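Local coordinates for protein TRAP dicarboxylate transporter, DctP subunit (Sulfurospirillum deleyianum, PDB 4OVS) that binds succinate in the periplasm and probably delivers it, or related dicarboxylates, to a TRAP-type membrane transporter, at residues V30-P36 and V61-S67; D72-M76 and P89-F94. All blocks are in the same frame, centred on the assembly; numbering follows the deposited sequence.

Contact 1. Residues V30-P36 and V61-S67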
loop_
_atom_site.group_PDB
_atom_site.type_symbol
_atom_site.label_atom_id
_atom_site.label_comp_id
_atom_site.label_asym_id
_atom_site.label_seq_id
_atom_site.Cartn_x
_atom_site.Cartn_y
_atom_site.Cartn_z
ATOM N N VAL A 30 16.565 -2.763 -6.259
ATOM C CA VAL A 30 15.154 -2.561 -5.909
ATOM C C VAL A 30 15.034 -2.287 -4.412
ATOM O O VAL A 30 15.688 -2.946 -3.606
ATOM C CB VAL A 30 14.289 -3.821 -6.198
ATOM C CG1 VAL A 30 12.903 -3.516 -5.819
ATOM C CG2 VAL A 30 14.339 -4.239 -7.659
ATOM N N THR A 31 14.189 -1.331 -4.034
ATOM C CA THR A 31 14.076 -0.945 -2.649
ATOM C C THR A 31 12.615 -0.898 -2.298
ATOM O O THR A 31 11.854 -0.348 -3.035
ATOM C CB THR A 31 14.740 0.425 -2.393
ATOM O OG1 THR A 31 14.644 0.781 -1.023
ATOM C CG2 THR A 31 14.100 1.571 -3.243
ATOM N N HIS A 32 12.247 -1.527 -1.183
ATOM C CA HIS A 32 10.896 -1.409 -0.613
ATOM C C HIS A 32 10.897 -1.615 0.912
ATOM O O HIS A 32 11.948 -1.968 1.502
ATOM C CB HIS A 32 9.918 -2.380 -1.318
ATOM C CG HIS A 32 10.161 -3.829 -1.052
ATOM N ND1 HIS A 32 9.786 -4.438 0.124
ATOM C CD2 HIS A 32 10.653 -4.812 -1.845
ATOM C CE1 HIS A 32 10.081 -5.725 0.064
ATOM N NE2 HIS A 32 10.591 -5.982 -1.126
ATOM N N VAL A 33 9.738 -1.363 1.534
ATOM C CA VAL A 33 9.609 -1.235 2.952
ATOM C C VAL A 33 8.892 -2.401 3.663
ATOM O O VAL A 33 8.746 -2.378 4.899
ATOM C CB VAL A 33 8.874 0.101 3.323
ATOM C CG1 VAL A 33 9.576 1.349 2.712
ATOM C CG2 VAL A 33 7.434 0.063 2.870
ATOM N N VAL A 34 8.405 -3.372 2.898
ATOM C CA VAL A 34 7.700 -4.538 3.413
ATOM C C VAL A 34 8.517 -5.833 3.551
ATOM O O VAL A 34 9.689 -5.925 3.155
ATOM C CB VAL A 34 6.418 -4.901 2.544
ATOM C CG1 VAL A 34 5.446 -3.748 2.453
ATOM C CG2 VAL A 34 6.780 -5.444 1.195
ATOM N N SER A 35 7.905 -6.802 4.217
ATOM C CA SER A 35 8.512 -8.117 4.414
ATOM C C SER A 35 8.590 -8.890 3.117
ATOM O O SER A 35 7.669 -8.839 2.313
ATOM C CB SER A 35 7.613 -8.935 5.356
ATOM O OG SER A 35 8.113 -10.243 5.423
ATOM N N PRO A 36 9.647 -9.681 2.922
ATOM C CA PRO A 36 9.660 -10.516 1.708
ATOM C C PRO A 36 8.562 -11.564 1.690
ATOM O O PRO A 36 8.276 -12.144 0.642
ATOM C CB PRO A 36 11.001 -11.253 1.802
ATOM C CG PRO A 36 11.809 -10.483 2.827
ATOM C CD PRO A 36 10.867 -9.805 3.737
ATOM N N VAL A 61 19.668 -8.544 -10.333
ATOM C CA VAL A 61 18.789 -7.630 -9.587
ATOM C C VAL A 61 18.892 -7.992 -8.087
ATOM O O VAL A 61 18.687 -9.162 -7.730
ATOM C CB VAL A 61 17.370 -7.751 -10.035
ATOM C CG1 VAL A 61 16.450 -6.787 -9.189
ATOM C CG2 VAL A 61 17.218 -7.489 -11.566
ATOM N N ILE A 62 19.254 -7.028 -7.251
ATOM C CA ILE A 62 19.332 -7.227 -5.796
ATOM C C ILE A 62 18.191 -6.426 -5.148
ATOM O O ILE A 62 18.000 -5.242 -5.417
ATOM C CB ILE A 62 20.682 -6.798 -5.228
ATOM C CG1 ILE A 62 21.814 -7.594 -5.892
ATOM C CG2 ILE A 62 20.724 -6.953 -3.644
ATOM C CD1 ILE A 62 21.593 -9.098 -5.944
ATOM N N VAL A 63 17.397 -7.111 -4.343
ATOM C CA VAL A 63 16.216 -6.540 -3.709
ATOM C C VAL A 63 16.506 -6.316 -2.209
ATOM O O VAL A 63 16.907 -7.231 -1.502
ATOM C CB VAL A 63 15.004 -7.510 -3.811
ATOM C CG1 VAL A 63 13.814 -6.939 -3.065
ATOM C CG2 VAL A 63 14.628 -7.805 -5.263
ATOM N N PHE A 64 16.302 -5.084 -1.743
ATOM C CA PHE A 64 16.420 -4.726 -0.374
ATOM C C PHE A 64 15.043 -4.455 0.238
ATOM O O PHE A 64 14.463 -3.388 0.041
ATOM C CB PHE A 64 17.270 -3.446 -0.269
ATOM C CG PHE A 64 18.708 -3.622 -0.669
ATOM C CD1 PHE A 64 19.655 -3.972 0.248
ATOM C CD2 PHE A 64 19.115 -3.395 -1.981
ATOM C CE1 PHE A 64 20.988 -4.106 -0.122
ATOM C CE2 PHE A 64 20.456 -3.520 -2.344
ATOM C CZ PHE A 64 21.376 -3.880 -1.436
ATOM N N PRO A 65 14.502 -5.416 0.991
ATOM C CA PRO A 65 13.205 -5.200 1.620
ATOM C C PRO A 65 13.297 -4.502 2.968
ATOM O O PRO A 65 14.401 -4.112 3.374
ATOM C CB PRO A 65 12.719 -6.628 1.838
ATOM C CG PRO A 65 13.958 -7.335 2.206
ATOM C CD PRO A 65 15.039 -6.738 1.302
ATOM N N ASN A 66 12.152 -4.358 3.649
ATOM C CA ASN A 66 12.113 -3.905 5.030
ATOM C C ASN A 66 12.907 -2.594 5.256
ATOM O O ASN A 66 13.491 -2.378 6.301
ATOM C CB ASN A 66 12.647 -4.991 5.937
ATOM C CG ASN A 66 11.625 -6.091 6.229
ATOM O OD1 ASN A 66 10.433 -5.820 6.463
ATOM N ND2 ASN A 66 12.082 -7.339 6.180
ATOM N N SER A 67 12.943 -1.720 4.256
ATOM C CA SER A 67 13.679 -0.463 4.374
ATOM C C SER A 67 15.187 -0.625 4.643
ATOM O O SER A 67 15.800 0.238 5.259
ATOM C CB SER A 67 13.102 0.425 5.494
ATOM O OG SER A 67 11.703 0.620 5.332
HETATM O O HOH W 1 15.163 -0.782 1.248
HETATM O O HOH W 2 10.095 -1.009 6.778
HETATM O O HOH W 3 10.389 -9.786 7.316
#
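The carbonyl oxygen F64 O takes the backbone amide H32 N at 3.1 Å and has water 1 at 3.0 Å, with T31 OG1 also beside that water. This is the last rung of a parallel ladder that runs on from I28 and I62 through V30 N to I62 O and F64 N to V30 O, the latter 2.9 Å long and almost straight at 176°. Beyond it the strands give way to loops that remain joined, S67 N donating to H32 O and N66 N to V34 O. Branched V30, V61 and V63 suit the strands: V30 CG2 rests on V61 CG1 at 3.6 Å; V61 and V63 touch helix 39-54, while V30 meets M88. H32 carries the turn-off. With CG lodged between its backbone N and carbonyl carbon (chi1 69°), the imidazole lies across P65, whose CA sits over one face of the H32 ring, 3.8 Å from the centroid, as a CH-pi contact. The proline ring offers a rigid apolar surface for this. At the ring's edge and in its plane, H32 ND1 accepts V34 N at 3.3 Å. A leucine in place of H32 would probably leave V34 N without this acceptor and P65 without its aromatic face. Further out, water 3 bridges S35 OG, also hydrogen-bonded to N37 N, and N66 ND2, while N66 OD1 is held by K217. V34, beside K40 and N213, reaches the bound succinate. Parallel strands joined through helix 39-54 make a beta-alpha-beta unit, with a binding-site loop at the strand ends, as in periplasmic solute-binding proteins.

Contact 2. Residues D72-M76 and P89-F94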
loop_
_atom_site.group_PDB
_atom_site.type_symbol
_atom_site.label_atom_id
_atom_site.label_comp_id
_atom_site.label_asym_id
_atom_site.label_seq_id
_atom_site.Cartn_x
_atom_site.Cartn_y
_atom_site.Cartn_z
ATOM N N ASP A 72 10.418 4.999 3.669
ATOM C CA ASP A 72 9.351 5.800 3.068
ATOM C C ASP A 72 9.847 7.195 2.736
ATOM O O ASP A 72 9.487 7.804 1.698
ATOM C CB ASP A 72 8.192 5.954 4.062
ATOM C CG ASP A 72 7.229 4.766 4.064
ATOM O OD1 ASP A 72 7.258 3.933 3.125
ATOM O OD2 ASP A 72 6.408 4.689 5.018
ATOM N N GLY A 73 10.643 7.720 3.658
ATOM C CA GLY A 73 11.026 9.121 3.618
ATOM C C GLY A 73 12.196 9.420 2.715
ATOM O O GLY A 73 12.504 10.585 2.476
ATOM N N GLU A 74 12.871 8.373 2.246
ATOM C CA GLU A 74 14.097 8.529 1.484
ATOM C C GLU A 74 14.045 7.916 0.081
ATOM O O GLU A 74 14.849 8.294 -0.771
ATOM C CB GLU A 74 15.295 7.977 2.255
ATOM C CG GLU A 74 15.448 8.519 3.677
ATOM C CD GLU A 74 14.712 7.672 4.695
ATOM O OE1 GLU A 74 14.677 6.432 4.519
ATOM O OE2 GLU A 74 14.150 8.231 5.658
ATOM N N GLU A 75 13.086 7.030 -0.194
ATOM C CA GLU A 75 13.129 6.281 -1.459
ATOM C C GLU A 75 12.932 7.166 -2.681
ATOM O O GLU A 75 13.497 6.890 -3.722
ATOM C CB GLU A 75 12.146 5.082 -1.489
ATOM C CG GLU A 75 10.713 5.460 -1.288
ATOM C CD GLU A 75 9.774 4.276 -1.266
ATOM O OE1 GLU A 75 10.206 3.124 -1.588
ATOM O OE2 GLU A 75 8.603 4.507 -0.917
HETATM N N MSE A 76 12.113 8.193 -2.586
HETATM C CA MSE A 76 11.791 8.952 -3.781
HETATM C C MSE A 76 13.026 9.707 -4.311
HETATM O O MSE A 76 13.401 9.594 -5.493
HETATM C CB MSE A 76 10.646 9.926 -3.500
HETATM C CG MSE A 76 9.346 9.252 -3.152
HETATM SE SE MSE A 76 8.597 8.148 -4.651
HETATM C CE MSE A 76 6.715 8.454 -4.286
ATOM N N PRO A 89 6.017 1.962 -4.290
ATOM C CA PRO A 89 5.397 2.734 -3.205
ATOM C C PRO A 89 3.904 2.616 -3.184
ATOM O O PRO A 89 3.315 2.458 -4.234
ATOM C CB PRO A 89 5.801 4.174 -3.531
ATOM C CG PRO A 89 6.993 4.028 -4.378
ATOM C CD PRO A 89 6.776 2.826 -5.196
ATOM N N SER A 90 3.275 2.671 -2.009
ATOM C CA SER A 90 1.812 2.676 -1.967
ATOM C C SER A 90 1.290 4.021 -2.522
ATOM O O SER A 90 2.020 5.001 -2.579
ATOM C CB SER A 90 1.292 2.467 -0.566
ATOM O OG SER A 90 1.535 3.614 0.208
ATOM N N PHE A 91 0.021 4.050 -2.924
ATOM C CA PHE A 91 -0.567 5.238 -3.534
ATOM C C PHE A 91 -0.366 6.479 -2.662
ATOM O O PHE A 91 -0.088 7.578 -3.143
ATOM C CB PHE A 91 -2.073 4.994 -3.812
ATOM C CG PHE A 91 -2.361 3.784 -4.709
ATOM C CD1 PHE A 91 -1.475 3.412 -5.694
ATOM C CD2 PHE A 91 -3.485 3.010 -4.511
ATOM C CE1 PHE A 91 -1.705 2.305 -6.468
ATOM C CE2 PHE A 91 -3.721 1.890 -5.272
ATOM C CZ PHE A 91 -2.852 1.550 -6.263
ATOM N N SER A 92 -0.562 6.323 -1.377
ATOM C CA SER A 92 -0.423 7.458 -0.434
ATOM C C SER A 92 0.941 8.131 -0.532
ATOM O O SER A 92 1.072 9.324 -0.280
ATOM C CB SER A 92 -0.574 6.994 1.029
ATOM O OG SER A 92 -1.881 6.521 1.330
ATOM N N LYS A 93 1.955 7.350 -0.869
ATOM C CA LYS A 93 3.317 7.808 -0.889
ATOM C C LYS A 93 3.551 8.789 -2.054
ATOM O O LYS A 93 4.501 9.540 -2.035
ATOM C CB LYS A 93 4.267 6.617 -0.987
ATOM C CG LYS A 93 4.091 5.553 0.084
ATOM C CD LYS A 93 4.620 5.958 1.447
ATOM C CE LYS A 93 3.937 5.176 2.582
ATOM N NZ LYS A 93 4.309 3.753 2.671
ATOM N N PHE A 94 2.657 8.790 -3.039
ATOM C CA PHE A 94 2.741 9.694 -4.190
ATOM C C PHE A 94 1.978 11.005 -4.011
ATOM O O PHE A 94 2.053 11.909 -4.854
ATOM C CB PHE A 94 2.158 9.011 -5.440
ATOM C CG PHE A 94 2.990 7.852 -5.969
ATOM C CD1 PHE A 94 4.012 8.069 -6.885
ATOM C CD2 PHE A 94 2.734 6.553 -5.560
ATOM C CE1 PHE A 94 4.756 7.033 -7.381
ATOM C CE2 PHE A 94 3.491 5.490 -6.058
ATOM C CZ PHE A 94 4.493 5.726 -6.958
#
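The ion pair between D72 and K93 belongs to the succinate site of this solute-binding fold, where the loop 89-94 meets the start of helix 75-81. K93 NZ donates to D72 OD1 at 3.0 Å, coming from above the carboxylate plane, 43° out of it. A lysine is long enough to reach both the aspartate and the ligand: its chain folds at chi2 (-74°) and again at chi4 (71°), and NZ also hydrogen-bonds to succinate. D72 OD2 takes F192 N, which should limit rotation of the carboxylate, and has only a weak, long ion pair with R169. Shared between an aspartate and a dicarboxylate, the ammonium group would be expected to stay charged. E75 OE2 lies 5.6 Å from K93 NZ, too far for contact, and may add to the negative field around it.

Van der Waals packing accompanies the ion pair. The chain of E75, extended beyond CG, brings E75 OE2 to 3.8 Å from P89 CG, a compact ring that can pack against a carboxylate without competing for its bonds. The apolar pair here is M76 SE with P89 CG, 4.4 Å apart. P89 also touches I239 of strand 233-241, as does F94.

Aromatic contact is made by M76, a selenomethionine whose flexible, bent chain lets its end cross the phenyl ring of F94 at about a right angle. SE stands obliquely to the ring in a Met-aromatic contact, while the methyl covers one face toward the rim as a CH-pi contact, M76 CE lying 4.0 Å from the F94 ring centroid and 3.8 Å from F94 CD1.

Contact 1 closes before contact 2 opens along the chain; helix 75-81 is the next regular element after strand 59-64, and the contacts come in series. Their centres are 13 Å apart, yet they touch: V33 CG1 packs against D72 OD1 at 3.5 Å. Strands 26-31 and 59-64 pair in the same mixed sheet as strand 86-87, which leads into loop 89-94, and strand 26-31 lies between the other two. Loops at the ends of these strands thus converge on one ligand: the side chains of V34 from contact 1 and K93 from contact 2 each come within about 3 Å of the bound succinate (nearest atoms), and both loops line its pocket.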